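PDB 6OZU: eukaryotic translation initiation factor 4 gamma 5 from Trypanosoma cruzi, which probably acts as a scaffold in translation initiation, its MIF4G domain serving, as in other eIF4G proteins, as a likely docking platform for the helicase eIF4A. Local coordinates for residues E42-I47 with G84-N89; L69-I74 with F143-V148; H155-L160 with A203-L208. All blocks are in the same frame, centred on the assembly; numbering follows the deposited sequence. Where two conformers were deposited one is given.

Contact 1: E42-I47 with G84-N89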
ATOM      1  N   GLU A  42       3.723 -14.303 -18.633  1.00 75.84           N
ATOM      2  CA  GLU A  42       4.849 -13.359 -18.691  1.00 75.25           C
ATOM      3  C   GLU A  42       4.513 -12.002 -18.063  1.00 78.97           C
ATOM      4  O   GLU A  42       5.350 -11.448 -17.342  1.00 77.53           O
ATOM      5  CB  GLU A  42       5.326 -13.169 -20.135  1.00 78.28           C
ATOM      6  CG  GLU A  42       6.065 -14.366 -20.702  1.00 86.17           C
ATOM      7  CD  GLU A  42       6.419 -14.295 -22.175  1.00101.44           C
ATOM      8  OE1 GLU A  42       5.717 -13.587 -22.934  1.00 89.32           O
ATOM      9  OE2 GLU A  42       7.401 -14.962 -22.571  1.00 97.88           O
ATOM     10  N   ILE A  43       3.291 -11.477 -18.330  1.00 75.59           N
ATOM     11  CA  ILE A  43       2.801 -10.197 -17.802  1.00 72.96           C
ATOM     12  C   ILE A  43       2.512 -10.328 -16.298  1.00 76.37           C
ATOM     13  O   ILE A  43       2.938  -9.467 -15.523  1.00 73.77           O
ATOM     14  CB  ILE A  43       1.593  -9.642 -18.633  1.00 75.64           C
ATOM     15  CG1 ILE A  43       2.004  -9.390 -20.103  1.00 77.36           C
ATOM     16  CG2 ILE A  43       1.035  -8.351 -18.015  1.00 73.61           C
ATOM     17  CD1 ILE A  43       0.907  -9.454 -21.078  1.00 81.93           C
ATOM     18  N   GLN A  44       1.829 -11.423 -15.885  1.00 74.62           N
ATOM     19  CA  GLN A  44       1.507 -11.710 -14.477  1.00 73.20           C
ATOM     20  C   GLN A  44       2.783 -11.796 -13.627  1.00 76.93           C
ATOM     21  O   GLN A  44       2.792 -11.348 -12.478  1.00 75.10           O
ATOM     22  CB  GLN A  44       0.699 -13.011 -14.369  1.00 75.98           C
ATOM     23  CG  GLN A  44      -0.196 -13.099 -13.145  1.00 98.64           C
ATOM     24  CD  GLN A  44      -1.279 -14.136 -13.334  1.00125.55           C
ATOM     25  OE1 GLN A  44      -2.243 -13.932 -14.077  1.00122.27           O
ATOM     26  NE2 GLN A  44      -1.142 -15.282 -12.685  1.00120.16           N
ATOM     27  N   ASP A  45       3.864 -12.336 -14.224  1.00 75.23           N
ATOM     28  CA  ASP A  45       5.183 -12.478 -13.614  1.00 74.83           C
ATOM     29  C   ASP A  45       5.820 -11.111 -13.371  1.00 75.61           C
ATOM     30  O   ASP A  45       6.372 -10.902 -12.295  1.00 75.46           O
ATOM     31  CB  ASP A  45       6.084 -13.354 -14.488  1.00 79.74           C
ATOM     32  CG  ASP A  45       7.439 -13.600 -13.884  1.00 94.42           C
ATOM     33  OD1 ASP A  45       7.549 -14.493 -13.018  1.00 95.46           O
ATOM     34  OD2 ASP A  45       8.392 -12.901 -14.276  1.00103.78           O
ATOM     35  N   VAL A  46       5.714 -10.177 -14.342  1.00 69.74           N
ATOM     36  CA  VAL A  46       6.244  -8.811 -14.229  1.00 67.20           C
ATOM     37  C   VAL A  46       5.617  -8.105 -13.023  1.00 67.38           C
ATOM     38  O   VAL A  46       6.326  -7.464 -12.245  1.00 68.01           O
ATOM     39  CB  VAL A  46       6.052  -7.988 -15.538  1.00 71.33           C
ATOM     40  CG1 VAL A  46       6.414  -6.509 -15.335  1.00 69.78           C
ATOM     41  CG2 VAL A  46       6.862  -8.582 -16.683  1.00 73.16           C
ATOM     42  N   ILE A  47       4.287  -8.241 -12.868  1.00 60.33           N
ATOM     43  CA  ILE A  47       3.545  -7.607 -11.780  1.00 56.14           C
ATOM     44  C   ILE A  47       3.921  -8.272 -10.449  1.00 59.26           C
ATOM     45  O   ILE A  47       4.183  -7.547  -9.495  1.00 56.15           O
ATOM     46  CB  ILE A  47       2.010  -7.530 -12.078  1.00 56.59           C
ATOM     47  CG1 ILE A  47       1.726  -6.800 -13.411  1.00 55.76           C
ATOM     48  CG2 ILE A  47       1.206  -6.909 -10.921  1.00 54.72           C
ATOM     49  CD1 ILE A  47       2.350  -5.398 -13.590  1.00 56.23           C
ATOM     50  N   GLY A  84      -3.472  -3.798 -21.742  1.00 63.29           N
ATOM     51  CA  GLY A  84      -3.713  -2.725 -20.791  1.00 61.40           C
ATOM     52  C   GLY A  84      -4.713  -3.132 -19.733  1.00 65.33           C
ATOM     53  O   GLY A  84      -4.505  -2.874 -18.543  1.00 64.54           O
ATOM     54  N   ARG A  85      -5.785  -3.811 -20.176  1.00 63.14           N
ATOM     55  CA  ARG A  85      -6.868  -4.332 -19.345  1.00 61.69           C
ATOM     56  C   ARG A  85      -6.323  -5.477 -18.494  1.00 64.87           C
ATOM     57  O   ARG A  85      -6.582  -5.503 -17.284  1.00 64.11           O
ATOM     58  CB  ARG A  85      -8.046  -4.772 -20.219  1.00 59.88           C
ATOM     59  CG  ARG A  85      -9.367  -4.886 -19.467  1.00 70.71           C
ATOM     60  CD  ARG A  85     -10.544  -5.439 -20.272  1.00 77.74           C
ATOM     61  NE  ARG A  85     -10.190  -6.452 -21.276  1.00 89.00           N
ATOM     62  CZ  ARG A  85      -9.948  -6.182 -22.553  1.00102.61           C
ATOM     63  NH1 ARG A  85     -10.027  -4.939 -23.001  1.00 95.22           N
ATOM     64  NH2 ARG A  85      -9.624  -7.151 -23.391  1.00 89.81           N
ATOM     65  N   PHE A  86      -5.487  -6.358 -19.102  1.00 60.42           N
ATOM     66  CA  PHE A  86      -4.863  -7.477 -18.397  1.00 59.22           C
ATOM     67  C   PHE A  86      -3.946  -7.025 -17.277  1.00 64.56           C
ATOM     68  O   PHE A  86      -4.049  -7.584 -16.186  1.00 66.48           O
ATOM     69  CB  PHE A  86      -4.148  -8.463 -19.339  1.00 61.87           C
ATOM     70  CG  PHE A  86      -3.614  -9.677 -18.612  1.00 61.96           C
ATOM     71  CD1 PHE A  86      -4.450 -10.744 -18.304  1.00 63.99           C
ATOM     72  CD2 PHE A  86      -2.293  -9.723 -18.176  1.00 62.06           C
ATOM     73  CE1 PHE A  86      -3.970 -11.847 -17.597  1.00 64.70           C
ATOM     74  CE2 PHE A  86      -1.817 -10.817 -17.451  1.00 65.20           C
ATOM     75  CZ  PHE A  86      -2.656 -11.880 -17.181  1.00 63.99           C
ATOM     76  N   ILE A  87      -3.040  -6.042 -17.533  1.00 59.77           N
ATOM     77  CA  ILE A  87      -2.102  -5.503 -16.526  1.00 56.53           C
ATOM     78  C   ILE A  87      -2.870  -5.009 -15.306  1.00 60.32           C
ATOM     79  O   ILE A  87      -2.479  -5.297 -14.171  1.00 60.19           O
ATOM     80  CB  ILE A  87      -1.157  -4.396 -17.094  1.00 58.44           C
ATOM     81  CG1 ILE A  87      -0.191  -4.951 -18.151  1.00 60.18           C
ATOM     82  CG2 ILE A  87      -0.350  -3.740 -15.967  1.00 56.04           C
ATOM     83  CD1 ILE A  87       0.533  -3.878 -18.989  1.00 63.13           C
ATOM     84  N   ARG A  88      -3.961  -4.261 -15.556  1.00 56.94           N
ATOM     85  CA  ARG A  88      -4.842  -3.681 -14.545  1.00 55.50           C
ATOM     86  C   ARG A  88      -5.534  -4.733 -13.666  1.00 60.94           C
ATOM     87  O   ARG A  88      -5.620  -4.559 -12.453  1.00 60.76           O
ATOM     88  CB  ARG A  88      -5.849  -2.739 -15.204  1.00 52.67           C
ATOM     89  CG  ARG A  88      -5.221  -1.402 -15.567  1.00 52.59           C
ATOM     90  CD  ARG A  88      -6.040  -0.654 -16.585  1.00 50.02           C
ATOM     91  NE  ARG A  88      -5.504   0.682 -16.814  1.00 52.96           N
ATOM     92  CZ  ARG A  88      -4.569   0.980 -17.705  1.00 67.73           C
ATOM     93  NH1 ARG A  88      -4.030   0.027 -18.457  1.00 56.28           N
ATOM     94  NH2 ARG A  88      -4.157   2.229 -17.845  1.00 64.64           N
ATOM     95  N   ASN A  89      -5.968  -5.835 -14.260  1.00 58.96           N
ATOM     96  CA  ASN A  89      -6.589  -6.937 -13.533  1.00 59.16           C
ATOM     97  C   ASN A  89      -5.545  -7.758 -12.789  1.00 64.15           C
ATOM     98  O   ASN A  89      -5.877  -8.350 -11.761  1.00 65.34           O
ATOM     99  CB  ASN A  89      -7.448  -7.790 -14.464  1.00 60.17           C
ATOM    100  CG  ASN A  89      -8.689  -7.064 -14.906  1.00 84.97           C
ATOM    101  OD1 ASN A  89      -9.541  -6.653 -14.100  1.00 78.53           O
ATOM    102  ND2 ASN A  89      -8.801  -6.858 -16.194  1.00 81.31           N
TER
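Phe86 and Ile87 of helix 82-112 meet Ile43, Gln44 and Ile47 of helix 40-53, and apart from one amide oxygen the meeting is wholly apolar. Phe86 is the first residue of 84-89 to touch helix 40-53. Its CG lies anti to the backbone N (chi1 -175°), directed at helix 40-53, and the CD2-CE2 side of the ring beyond meets Ile43. The CG2 methyl of Ile43 lies at the ring edge, close to the ring plane, 3.6 Å from Phe86 CD2, while the branch carbon Ile43 CB is 3.8 Å from Phe86 CE2. Farther round the same ring, Phe86 CZ meets the side-chain end of Gln44, whose OE1 stands 3.7 Å away. The Gln44 amide lies nearly parallel to the ring, the two planes being 15° apart, although the chain leading to it crosses Phe86 at about a right angle. The segment axes come within 9.8 Å of each other and cross at -44°, which agrees with helices packed obliquely in the all-helical, HEAT-like array of MIF4G domains. Next in sequence, Ile87 shares this methyl: Ile43 CG2 is 3.6 Å from Ile87 CG1 and so touches two consecutive residues of helix 82-112. The CG2 branch of Ile87 meets the tip of Ile47, CD1, at 4.0 Å, with the two side chains again crossing at about a right angle. Arg88 points away from helix 40-53. Its NH1 bonds back to Gly84 O at 2.9 Å, the carbonyl oxygen lying in the guanidinium plane but the donor standing above the plane of the carbonyl. The same guanidinium also binds the backbone oxygens of Ile74 and Ile77, tying helix 82-112 to the end of helix 63-76 and the turn after it.

Contact 2: L69-I74 with F143-V148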
ATOM      1  N   LEU A  69       7.092   3.158 -11.723  1.00 57.64           N
ATOM      2  CA  LEU A  69       7.357   2.379 -12.936  1.00 58.59           C
ATOM      3  C   LEU A  69       6.070   1.694 -13.376  1.00 63.41           C
ATOM      4  O   LEU A  69       5.818   1.591 -14.571  1.00 64.50           O
ATOM      5  CB  LEU A  69       8.479   1.342 -12.718  1.00 58.94           C
ATOM      6  CG  LEU A  69       9.923   1.867 -12.665  1.00 64.89           C
ATOM      7  CD1 LEU A  69      10.877   0.787 -12.198  1.00 65.56           C
ATOM      8  CD2 LEU A  69      10.380   2.425 -14.020  1.00 69.31           C
ATOM      9  N   VAL A  70       5.241   1.260 -12.400  1.00 58.90           N
ATOM     10  CA  VAL A  70       3.946   0.611 -12.614  1.00 58.11           C
ATOM     11  C   VAL A  70       2.950   1.641 -13.183  1.00 60.95           C
ATOM     12  O   VAL A  70       2.204   1.310 -14.106  1.00 61.22           O
ATOM     13  CB  VAL A  70       3.430  -0.117 -11.337  1.00 60.31           C
ATOM     14  CG1 VAL A  70       2.044  -0.730 -11.565  1.00 59.72           C
ATOM     15  CG2 VAL A  70       4.417  -1.194 -10.883  1.00 60.12           C
ATOM     16  N   VAL A  71       2.986   2.898 -12.674  1.00 56.06           N
ATOM     17  CA  VAL A  71       2.147   4.010 -13.164  1.00 55.24           C
ATOM     18  C   VAL A  71       2.511   4.277 -14.635  1.00 62.45           C
ATOM     19  O   VAL A  71       1.619   4.419 -15.476  1.00 64.21           O
ATOM     20  CB  VAL A  71       2.287   5.304 -12.303  1.00 56.18           C
ATOM     21  CG1 VAL A  71       1.489   6.466 -12.905  1.00 55.71           C
ATOM     22  CG2 VAL A  71       1.855   5.053 -10.869  1.00 53.86           C
ATOM     23  N   SER A  72       3.830   4.304 -14.926  1.00 58.76           N
ATOM     24  CA  SER A  72       4.423   4.526 -16.243  1.00 59.66           C
ATOM     25  C   SER A  72       3.938   3.466 -17.252  1.00 62.71           C
ATOM     26  O   SER A  72       3.542   3.800 -18.378  1.00 61.81           O
ATOM     27  CB  SER A  72       5.944   4.513 -16.127  1.00 62.86           C
ATOM     28  OG  SER A  72       6.571   4.666 -17.388  1.00 74.18           O
ATOM     29  N   LEU A  73       3.951   2.198 -16.805  1.00 57.90           N
ATOM     30  CA  LEU A  73       3.552   1.012 -17.544  1.00 57.56           C
ATOM     31  C   LEU A  73       2.071   1.059 -17.926  1.00 60.80           C
ATOM     32  O   LEU A  73       1.759   0.744 -19.061  1.00 61.62           O
ATOM     33  CB  LEU A  73       3.907  -0.235 -16.707  1.00 56.71           C
ATOM     34  CG  LEU A  73       3.496  -1.623 -17.191  1.00 61.58           C
ATOM     35  CD1 LEU A  73       4.108  -1.950 -18.540  1.00 63.54           C
ATOM     36  CD2 LEU A  73       3.915  -2.682 -16.174  1.00 61.83           C
ATOM     37  N   ILE A  74       1.176   1.491 -17.016  1.00 56.57           N
ATOM     38  CA  ILE A  74      -0.260   1.592 -17.327  1.00 55.88           C
ATOM     39  C   ILE A  74      -0.591   2.917 -18.064  1.00 62.45           C
ATOM     40  O   ILE A  74      -1.643   3.020 -18.695  1.00 62.68           O
ATOM     41  CB  ILE A  74      -1.215   1.305 -16.130  1.00 56.64           C
ATOM     42  CG1 ILE A  74      -1.026   2.266 -14.966  1.00 54.32           C
ATOM     43  CG2 ILE A  74      -1.108  -0.154 -15.669  1.00 57.92           C
ATOM     44  CD1 ILE A  74      -2.255   2.331 -14.090  1.00 55.98           C
ATOM     45  N   PHE A 143      -1.603   3.530  -3.013  1.00 48.34           N
ATOM     46  CA  PHE A 143      -2.732   4.451  -2.844  1.00 49.15           C
ATOM     47  C   PHE A 143      -2.447   5.883  -3.328  1.00 53.97           C
ATOM     48  O   PHE A 143      -3.254   6.443  -4.057  1.00 55.74           O
ATOM     49  CB  PHE A 143      -3.231   4.444  -1.390  1.00 50.52           C
ATOM     50  CG  PHE A 143      -4.510   5.198  -1.189  1.00 52.82           C
ATOM     51  CD1 PHE A 143      -5.692   4.768  -1.792  1.00 57.22           C
ATOM     52  CD2 PHE A 143      -4.533   6.366  -0.428  1.00 55.31           C
ATOM     53  CE1 PHE A 143      -6.874   5.462  -1.608  1.00 58.31           C
ATOM     54  CE2 PHE A 143      -5.715   7.072  -0.257  1.00 58.29           C
ATOM     55  CZ  PHE A 143      -6.881   6.606  -0.842  1.00 56.49           C
ATOM     56  N   THR A 144      -1.304   6.455  -2.951  1.00 50.83           N
ATOM     57  CA  THR A 144      -0.892   7.808  -3.356  1.00 51.60           C
ATOM     58  C   THR A 144      -0.609   7.918  -4.874  1.00 59.44           C
ATOM     59  O   THR A 144      -0.652   9.017  -5.431  1.00 60.80           O
ATOM     60  CB  THR A 144       0.281   8.287  -2.501  1.00 54.20           C
ATOM     61  OG1 THR A 144       1.355   7.371  -2.643  1.00 54.51           O
ATOM     62  CG2 THR A 144      -0.082   8.446  -1.016  1.00 48.68           C
ATOM     63  N   HIS A 145      -0.352   6.769  -5.538  1.00 56.39           N
ATOM     64  CA  HIS A 145      -0.091   6.668  -6.977  1.00 55.96           C
ATOM     65  C   HIS A 145      -1.297   6.110  -7.768  1.00 58.27           C
ATOM     66  O   HIS A 145      -1.167   5.822  -8.956  1.00 58.79           O
ATOM     67  CB  HIS A 145       1.186   5.860  -7.224  1.00 56.49           C
ATOM     68  CG  HIS A 145       2.427   6.523  -6.720  1.00 60.03           C
ATOM     69  ND1 HIS A 145       2.586   6.846  -5.384  1.00 61.19           N
ATOM     70  CD2 HIS A 145       3.561   6.852  -7.381  1.00 62.80           C
ATOM     71  CE1 HIS A 145       3.789   7.396  -5.282  1.00 60.49           C
ATOM     72  NE2 HIS A 145       4.420   7.410  -6.449  1.00 62.02           N
ATOM     73  N   GLY A 146      -2.450   6.001  -7.096  1.00 52.96           N
ATOM     74  CA  GLY A 146      -3.724   5.546  -7.648  1.00 52.68           C
ATOM     75  C   GLY A 146      -3.764   4.130  -8.191  1.00 56.42           C
ATOM     76  O   GLY A 146      -4.595   3.820  -9.046  1.00 55.79           O
ATOM     77  N   LEU A 147      -2.881   3.259  -7.679  1.00 53.09           N
ATOM     78  CA  LEU A 147      -2.731   1.862  -8.113  1.00 52.40           C
ATOM     79  C   LEU A 147      -3.530   0.829  -7.302  1.00 57.94           C
ATOM     80  O   LEU A 147      -3.518  -0.340  -7.669  1.00 60.92           O
ATOM     81  CB  LEU A 147      -1.231   1.471  -8.131  1.00 50.93           C
ATOM     82  CG  LEU A 147      -0.371   2.183  -9.143  1.00 53.19           C
ATOM     83  CD1 LEU A 147       1.074   1.822  -8.951  1.00 51.92           C
ATOM     84  CD2 LEU A 147      -0.838   1.881 -10.574  1.00 53.70           C
ATOM     85  N   VAL A 148      -4.177   1.228  -6.211  1.00 52.50           N
ATOM     86  CA  VAL A 148      -4.971   0.342  -5.369  1.00 51.75           C
ATOM     87  C   VAL A 148      -6.324   0.998  -5.128  1.00 62.29           C
ATOM     88  O   VAL A 148      -6.410   2.233  -4.980  1.00 63.95           O
ATOM     89  CB  VAL A 148      -4.247  -0.094  -4.061  1.00 53.82           C
ATOM     90  CG1 VAL A 148      -4.153   1.035  -3.038  1.00 52.49           C
ATOM     91  CG2 VAL A 148      -4.911  -1.311  -3.449  1.00 53.70           C
TER
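Leu147 reaches from the turn after helix 118-144 onto three side chains of helix 63-76. One of its methyl carbons, CD1, touches both Val70 CG1 and Val71 CG2, each at 3.8 Å. The other, CD2, meets Ile74 CD1, also at 3.8 Å, the two side chains crossing obliquely. Ile74 has its CG1 between the backbone N and the carbonyl carbon (chi1 61°), and from there its chain extends to put CD1 against Leu147. Val71 CG2, anti to its own carbonyl carbon, also meets His145, lying 3.7 Å from the backbone oxygen His145 O and 3.8 Å from His145 CB.

The turn is set by a Schellman motif that ends helix 118-144. Gly146, with positive phi, is its C-prime residue; Gly146 N bonds to Phe143 O and Leu147 N to Leu142 O. Both ring nitrogens of His145 have partners: ND1 is 3.1 Å from Thr144 OG1, where either atom could be the donor, and NE2 bonds to Lys68 NZ, joining the turn to helix 63-76 by a polar link as well. Val67, one turn before Val71, touches both His145 and Leu147. Around this surface contact, helix 82-112 covers Val70 and Ile74 through Ile91, while helix 23-31 packs on Leu69 and Leu73, and Phe143 and Thr144 lean on helix 194-208.

Contact 3: H155-L160 with A203-L208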
ATOM      1  N   HIS A 155     -10.585  -2.085   3.738  1.00 46.46           N
ATOM      2  CA  HIS A 155     -10.553  -3.469   4.261  0.50 47.06           C
ATOM      3  C   HIS A 155      -9.321  -3.732   5.112  1.00 50.08           C
ATOM      4  O   HIS A 155      -9.428  -4.424   6.124  1.00 52.58           O
ATOM      5  CB  HIS A 155     -10.662  -4.534   3.139  0.50 49.15           C
ATOM      6  CG  HIS A 155     -10.868  -5.951   3.627  0.50 53.54           C
ATOM      7  ND1 HIS A 155     -12.089  -6.594   3.486  0.50 56.94           N
ATOM      8  CD2 HIS A 155      -9.991  -6.815   4.197  0.50 54.46           C
ATOM      9  CE1 HIS A 155     -11.920  -7.807   3.995  0.50 56.61           C
ATOM     10  NE2 HIS A 155     -10.678  -7.980   4.445  0.50 55.53           N
ATOM     11  N   VAL A 156      -8.150  -3.173   4.734  1.00 43.31           N
ATOM     12  CA  VAL A 156      -6.916  -3.354   5.509  1.00 42.27           C
ATOM     13  C   VAL A 156      -7.051  -2.640   6.863  1.00 49.72           C
ATOM     14  O   VAL A 156      -6.752  -3.244   7.900  1.00 50.34           O
ATOM     15  CB  VAL A 156      -5.642  -2.892   4.752  1.00 44.80           C
ATOM     16  CG1 VAL A 156      -4.445  -2.736   5.701  1.00 43.99           C
ATOM     17  CG2 VAL A 156      -5.304  -3.821   3.601  1.00 44.43           C
ATOM     18  N   LEU A 157      -7.517  -1.355   6.842  1.00 46.70           N
ATOM     19  CA  LEU A 157      -7.739  -0.513   8.025  1.00 45.88           C
ATOM     20  C   LEU A 157      -8.784  -1.099   8.977  1.00 48.86           C
ATOM     21  O   LEU A 157      -8.665  -0.933  10.187  1.00 47.06           O
ATOM     22  CB  LEU A 157      -8.089   0.936   7.632  1.00 46.23           C
ATOM     23  CG  LEU A 157      -6.973   1.738   6.949  1.00 50.36           C
ATOM     24  CD1 LEU A 157      -7.436   3.113   6.590  1.00 51.22           C
ATOM     25  CD2 LEU A 157      -5.755   1.822   7.816  1.00 52.19           C
ATOM     26  N   GLU A 158      -9.768  -1.828   8.439  1.00 47.05           N
ATOM     27  CA  GLU A 158     -10.780  -2.537   9.223  1.00 48.16           C
ATOM     28  C   GLU A 158     -10.102  -3.548  10.157  1.00 51.32           C
ATOM     29  O   GLU A 158     -10.296  -3.430  11.358  1.00 51.02           O
ATOM     30  CB  GLU A 158     -11.775  -3.258   8.323  1.00 51.12           C
ATOM     31  CG  GLU A 158     -12.861  -2.369   7.751  1.00 70.06           C
ATOM     32  CD  GLU A 158     -14.027  -3.154   7.185  1.00101.04           C
ATOM     33  OE1 GLU A 158     -14.608  -3.973   7.937  1.00 85.48           O
ATOM     34  OE2 GLU A 158     -14.352  -2.958   5.989  1.00101.16           O
ATOM     35  N   TRP A 159      -9.263  -4.481   9.635  1.00 47.16           N
ATOM     36  CA  TRP A 159      -8.581  -5.453  10.494  1.00 47.49           C
ATOM     37  C   TRP A 159      -7.416  -4.847  11.257  1.00 51.07           C
ATOM     38  O   TRP A 159      -7.139  -5.261  12.379  1.00 52.00           O
ATOM     39  CB  TRP A 159      -8.170  -6.738   9.757  1.00 47.10           C
ATOM     40  CG  TRP A 159      -7.222  -6.581   8.601  1.00 47.32           C
ATOM     41  CD1 TRP A 159      -7.538  -6.656   7.272  1.00 50.53           C
ATOM     42  CD2 TRP A 159      -5.778  -6.502   8.672  1.00 45.83           C
ATOM     43  NE1 TRP A 159      -6.390  -6.598   6.507  1.00 49.59           N
ATOM     44  CE2 TRP A 159      -5.297  -6.470   7.342  1.00 49.58           C
ATOM     45  CE3 TRP A 159      -4.846  -6.488   9.730  1.00 45.79           C
ATOM     46  CZ2 TRP A 159      -3.929  -6.376   7.047  1.00 46.90           C
ATOM     47  CZ3 TRP A 159      -3.495  -6.386   9.433  1.00 45.83           C
ATOM     48  CH2 TRP A 159      -3.049  -6.336   8.107  1.00 46.10           C
ATOM     49  N   LEU A 160      -6.757  -3.836  10.681  1.00 45.83           N
ATOM     50  CA  LEU A 160      -5.637  -3.148  11.326  1.00 43.11           C
ATOM     51  C   LEU A 160      -6.082  -2.428  12.599  1.00 46.54           C
ATOM     52  O   LEU A 160      -5.363  -2.481  13.600  1.00 45.62           O
ATOM     53  CB  LEU A 160      -5.002  -2.173  10.329  1.00 42.11           C
ATOM     54  CG  LEU A 160      -3.591  -1.672  10.617  1.00 44.76           C
ATOM     55  CD1 LEU A 160      -2.549  -2.757  10.321  1.00 45.07           C
ATOM     56  CD2 LEU A 160      -3.294  -0.448   9.790  1.00 41.33           C
ATOM     57  N   ALA A 203     -12.160  10.119   3.339  1.00 43.70           N
ATOM     58  CA  ALA A 203     -13.408   9.398   3.064  1.00 44.67           C
ATOM     59  C   ALA A 203     -13.402   7.979   3.658  1.00 51.57           C
ATOM     60  O   ALA A 203     -14.423   7.539   4.187  1.00 54.26           O
ATOM     61  CB  ALA A 203     -13.639   9.327   1.567  1.00 45.22           C
ATOM     62  N   VAL A 204     -12.249   7.278   3.569  1.00 47.38           N
ATOM     63  CA  VAL A 204     -12.003   5.932   4.105  1.00 46.95           C
ATOM     64  C   VAL A 204     -12.149   5.961   5.629  1.00 51.52           C
ATOM     65  O   VAL A 204     -12.830   5.104   6.196  1.00 53.24           O
ATOM     66  CB  VAL A 204     -10.625   5.381   3.632  1.00 49.67           C
ATOM     67  CG1 VAL A 204     -10.178   4.151   4.432  1.00 49.53           C
ATOM     68  CG2 VAL A 204     -10.676   5.047   2.160  1.00 49.13           C
ATOM     69  N   LEU A 205     -11.547   6.973   6.276  1.00 45.36           N
ATOM     70  CA  LEU A 205     -11.632   7.144   7.719  1.00 44.19           C
ATOM     71  C   LEU A 205     -13.029   7.485   8.168  1.00 50.64           C
ATOM     72  O   LEU A 205     -13.401   7.084   9.265  1.00 52.42           O
ATOM     73  CB  LEU A 205     -10.603   8.152   8.268  1.00 42.72           C
ATOM     74  CG  LEU A 205      -9.130   7.927   7.903  1.00 44.28           C
ATOM     75  CD1 LEU A 205      -8.282   8.983   8.535  1.00 44.34           C
ATOM     76  CD2 LEU A 205      -8.642   6.536   8.307  1.00 41.60           C
ATOM     77  N   GLU A 206     -13.816   8.182   7.328  1.00 48.25           N
ATOM     78  CA  GLU A 206     -15.217   8.527   7.623  1.00 50.27           C
ATOM     79  C   GLU A 206     -16.089   7.273   7.570  1.00 55.64           C
ATOM     80  O   GLU A 206     -17.028   7.172   8.353  1.00 58.60           O
ATOM     81  CB  GLU A 206     -15.767   9.599   6.671  1.00 52.60           C
ATOM     82  CG  GLU A 206     -15.295  11.016   6.965  1.00 63.37           C
ATOM     83  CD  GLU A 206     -15.904  11.725   8.165  1.00 98.37           C
ATOM     84  OE1 GLU A 206     -15.135  12.389   8.893  1.00 95.54           O
ATOM     85  OE2 GLU A 206     -17.134  11.627   8.378  1.00105.37           O
ATOM     86  N   GLU A 207     -15.770   6.311   6.669  1.00 49.49           N
ATOM     87  CA  GLU A 207     -16.460   5.027   6.558  1.00 49.80           C
ATOM     88  C   GLU A 207     -16.251   4.160   7.791  1.00 56.77           C
ATOM     89  O   GLU A 207     -17.215   3.599   8.304  1.00 59.23           O
ATOM     90  CB  GLU A 207     -16.036   4.267   5.308  1.00 49.96           C
ATOM     91  CG  GLU A 207     -16.866   4.635   4.109  1.00 56.93           C
ATOM     92  CD  GLU A 207     -16.529   3.890   2.837  1.00 74.67           C
ATOM     93  OE1 GLU A 207     -17.313   2.992   2.445  1.00 69.46           O
ATOM     94  OE2 GLU A 207     -15.486   4.220   2.227  1.00 65.60           O
ATOM     95  N   LEU A 208     -15.009   4.064   8.286  1.00 53.04           N
ATOM     96  CA  LEU A 208     -14.676   3.320   9.503  1.00 53.24           C
ATOM     97  C   LEU A 208     -15.449   3.884  10.714  1.00 64.85           C
ATOM     98  O   LEU A 208     -15.741   3.152  11.653  1.00 67.35           O
ATOM     99  CB  LEU A 208     -13.164   3.376   9.776  1.00 50.33           C
ATOM    100  CG  LEU A 208     -12.255   2.709   8.749  1.00 51.63           C
ATOM    101  CD1 LEU A 208     -10.875   3.289   8.820  1.00 50.47           C
ATOM    102  CD2 LEU A 208     -12.231   1.209   8.913  1.00 48.33           C
TER
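Leu157 and Glu158 of helix 150-162 carry this contact, meeting Val204, Leu205 and Leu208 of helix 194-208. Leu157 points toward the partner helix and spreads over all three residues. Its CG lies anti to the carbonyl carbon (chi1 -67°), and the CD1 methyl beyond it sits 3.6 Å from Val204 CG1, the side chains crossing at about a right angle. The same methyl carbon is 4.0 Å from Leu205 CD2. Nearer the backbone, Leu157 CB meets Leu208 CD1 at 3.8 Å. The side chain of the next residue, Glu158, joins in through its CG, 3.8 Å from Leu208 CD2, so the two methyl groups of Leu208 touch consecutive residues of helix 150-162. The carboxylate of Glu158 takes part instead in a long, weak ion pair with Arg166.

The segment axes approach to 10.4 Å and cross at -47°, an oblique helix pair within the all-helical MIF4G fold. Tyr162 OH bonds to Leu208 O, joining the two helices beyond the apolar patch. Helix 173-186 closes over the contact, its Phe179 touching both Leu157 and Leu205, and helix 215-235 packs on Leu205 through Thr224, Val225 and Ile228.

Contacts 1 and 3 are buried meetings of two helices at similar oblique angles, whereas contact 2 lies at the surface and sets a helix against the turn that ends another. Contacts 1 and 2 adjoin, their centres 13 Å apart: Ile87 packs on Ile74 and Leu73, and Ile47 on Leu73, so helix 63-76 serves both. Contact 3 touches neither: its centre is about 28 Å from that of contact 1, and its nearest atoms are about 5 Å from those of contact 2. All three are mainly apolar, but surface contact 2 has a polar histidine-lysine link beside its aliphatic core, while buried contact 3 is aliphatic apart from a partly exposed glutamate.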